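Local coordinates for EscD/YscD/HrpQ family type III secretion system inner membrane ring protein (Pseudomonas aeruginosa, PDB 6UID) that forms part of the inner membrane ring of the type III secretion system, its cytoplasmic domain probably meeting the sorting platform, at residues Arg25-Asp31 with Ala45-Leu51. Numbering follows the deposited sequence. Where two conformers were deposited one is given.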
loop_
_atom_site.group_PDB
_atom_site.type_symbol
_atom_site.label_atom_id
_atom_site.label_comp_id
_atom_site.label_asym_id
_atom_site.label_seq_id
_atom_site.Cartn_x
_atom_site.Cartn_y
_atom_site.Cartn_z
ATOM N N ARG A 25 0.284 -8.546 12.445
ATOM C CA ARG A 25 0.656 -7.174 12.138
ATOM C C ARG A 25 1.784 -7.157 11.117
ATOM O O ARG A 25 2.762 -7.906 11.240
ATOM C CB ARG A 25 1.136 -6.502 13.428
ATOM C CG ARG A 25 1.675 -5.087 13.286
ATOM C CD ARG A 25 2.013 -4.517 14.658
ATOM N NE ARG A 25 2.285 -3.086 14.630
ATOM C CZ ARG A 25 3.458 -2.554 14.313
ATOM N NH1 ARG A 25 4.476 -3.334 14.010
ATOM N NH2 ARG A 25 3.621 -1.238 14.329
ATOM N N VAL A 26 1.658 -6.282 10.118
ATOM C CA VAL A 26 2.680 -6.079 9.094
ATOM C C VAL A 26 3.002 -4.593 9.017
ATOM O O VAL A 26 2.160 -3.796 8.590
ATOM C CB VAL A 26 2.229 -6.599 7.721
ATOM C CG1 VAL A 26 3.339 -6.368 6.678
ATOM C CG2 VAL A 26 1.862 -8.077 7.792
ATOM N N ALA A 27 4.220 -4.225 9.395
ATOM C CA ALA A 27 4.691 -2.852 9.295
ATOM C C ALA A 27 5.603 -2.746 8.084
ATOM O O ALA A 27 6.479 -3.590 7.878
ATOM C CB ALA A 27 5.440 -2.446 10.566
ATOM N N LEU A 28 5.391 -1.721 7.284
ATOM C CA LEU A 28 6.195 -1.448 6.103
ATOM C C LEU A 28 6.903 -0.120 6.321
ATOM O O LEU A 28 6.274 0.851 6.761
ATOM C CB LEU A 28 5.308 -1.342 4.871
ATOM C CG LEU A 28 4.443 -2.546 4.507
ATOM C CD1 LEU A 28 3.132 -2.538 5.268
ATOM C CD2 LEU A 28 4.179 -2.561 3.015
ATOM N N GLY A 29 8.192 -0.061 6.012
ATOM C CA GLY A 29 8.922 1.173 6.252
ATOM C C GLY A 29 10.390 1.030 5.927
ATOM O O GLY A 29 10.864 -0.035 5.523
ATOM N N SER A 30 11.130 2.106 6.178
ATOM C CA SER A 30 12.543 2.140 5.828
ATOM C C SER A 30 13.476 1.727 6.954
ATOM O O SER A 30 14.675 1.580 6.698
ATOM C CB SER A 30 12.928 3.551 5.375
ATOM O OG SER A 30 12.660 4.477 6.403
ATOM N N ASP A 31 12.974 1.557 8.180
ATOM C CA ASP A 31 13.812 1.201 9.323
ATOM C C ASP A 31 13.730 -0.300 9.563
ATOM O O ASP A 31 12.674 -0.792 10.008
ATOM C CB ASP A 31 13.327 1.955 10.560
ATOM C CG ASP A 31 14.166 1.663 11.797
ATOM O OD1 ASP A 31 15.091 0.819 11.727
ATOM O OD2 ASP A 31 13.886 2.296 12.847
ATOM N N ALA A 45 8.879 6.672 5.357
ATOM C CA ALA A 45 9.131 6.849 6.773
ATOM C C ALA A 45 9.660 5.564 7.411
ATOM O O ALA A 45 9.498 4.463 6.876
ATOM C CB ALA A 45 7.856 7.297 7.482
ATOM N N ALA A 46 10.263 5.720 8.593
ATOM C CA ALA A 46 10.777 4.572 9.344
ATOM C C ALA A 46 9.717 3.484 9.489
ATOM O O ALA A 46 9.973 2.296 9.213
ATOM C CB ALA A 46 11.266 5.025 10.714
ATOM N N VAL A 47 8.507 3.884 9.897
ATOM C CA VAL A 47 7.297 3.070 9.770
ATOM C C VAL A 47 6.330 3.874 8.918
ATOM O O VAL A 47 5.797 4.909 9.355
ATOM C CB VAL A 47 6.681 2.686 11.120
ATOM C CG1 VAL A 47 5.425 1.849 10.917
ATOM C CG2 VAL A 47 7.691 1.906 11.954
ATOM N N HIS A 48 6.127 3.416 7.694
ATOM C CA HIS A 48 5.353 4.144 6.704
ATOM C C HIS A 48 3.888 3.736 6.679
ATOM O O HIS A 48 3.013 4.584 6.448
ATOM C CB HIS A 48 5.979 3.880 5.328
ATOM C CG HIS A 48 5.542 4.848 4.280
ATOM N ND1 HIS A 48 6.073 6.118 4.178
ATOM C CD2 HIS A 48 4.628 4.734 3.297
ATOM C CE1 HIS A 48 5.473 6.752 3.185
ATOM N NE2 HIS A 48 4.604 5.935 2.627
ATOM N N LEU A 49 3.608 2.452 6.874
ATOM C CA LEU A 49 2.272 1.891 6.763
ATOM C C LEU A 49 2.207 0.661 7.654
ATOM O O LEU A 49 3.169 -0.104 7.726
ATOM C CB LEU A 49 2.016 1.509 5.305
ATOM C CG LEU A 49 0.651 0.922 4.945
ATOM C CD1 LEU A 49 -0.430 1.933 5.222
ATOM C CD2 LEU A 49 0.638 0.506 3.473
ATOM N N VAL A 50 1.098 0.489 8.378
ATOM C CA VAL A 50 0.878 -0.669 9.226
ATOM C C VAL A 50 -0.457 -1.276 8.852
ATOM O O VAL A 50 -1.481 -0.575 8.822
ATOM C CB VAL A 50 0.888 -0.312 10.721
ATOM C CG1 VAL A 50 0.797 -1.566 11.560
ATOM C CG2 VAL A 50 2.133 0.431 11.078
ATOM N N LEU A 51 -0.440 -2.569 8.576
ATOM C CA LEU A 51 -1.603 -3.365 8.246
ATOM C C LEU A 51 -1.806 -4.471 9.273
ATOM O O LEU A 51 -0.865 -4.916 9.944
ATOM C CB LEU A 51 -1.394 -4.057 6.894
ATOM C CG LEU A 51 -0.973 -3.152 5.745
ATOM C CD1 LEU A 51 -0.614 -4.003 4.540
ATOM C CD2 LEU A 51 -2.068 -2.160 5.417
#
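L28 and L51 meet on one face of an antiparallel strand pair, the CD1 methyl of L28 lying 4.1 Å from CD1 of L51 and also resting near CB of L49. With CG beside its own backbone N (chi1 -59°), L28 sets that methyl beside the L49 carbonyl oxygen, against L51. L49 and L51 continue inward to W95 of strand 93-98, so this face belongs to the core between the two sheets. On the other face the CB of A27 rests lightly against both V47 CG1 and V50 CG2. There, in one of its two conformers, the extended chain of R25 (CG anti to the backbone N, chi1 175°) carries its guanidinium over V50, whose CG1 covers one face of the group, 3.7 Å from NE; this apolar packing holds for that copy alone.

Between the faces runs the backbone. V26 and L51 form a hydrogen-bonded pair through two nearly straight bonds, and L28 N gives a third, 2.8 Å to L49 O. Regular pairing then breaks in a classic beta bulge: L28 O accepts from both H48 N (2.7 Å) and L49 N (3.1 Å). Past it, G29 CA makes a CA-H...O contact of 3.3 Å to A46 O, the two backbones lying close together. The H48 imidazole turns back along its own segment, ND1 accepting from A45 N while NE2 bonds to C90 O, tying the bulge to the other sheet.

At the outer end S30 N bonds to A45 O and D31 N to A46 O, the latter long at 3.3 Å but on a lone pair in the carbonyl plane. The hydroxyl of S30 bonds to I44 O, and the D31 carboxylate to L33 N and Q34 NE2. In this FHA-like domain, then, main-chain bonds set the register, while these side-chain bonds would tie the adjoining segments to the strand end.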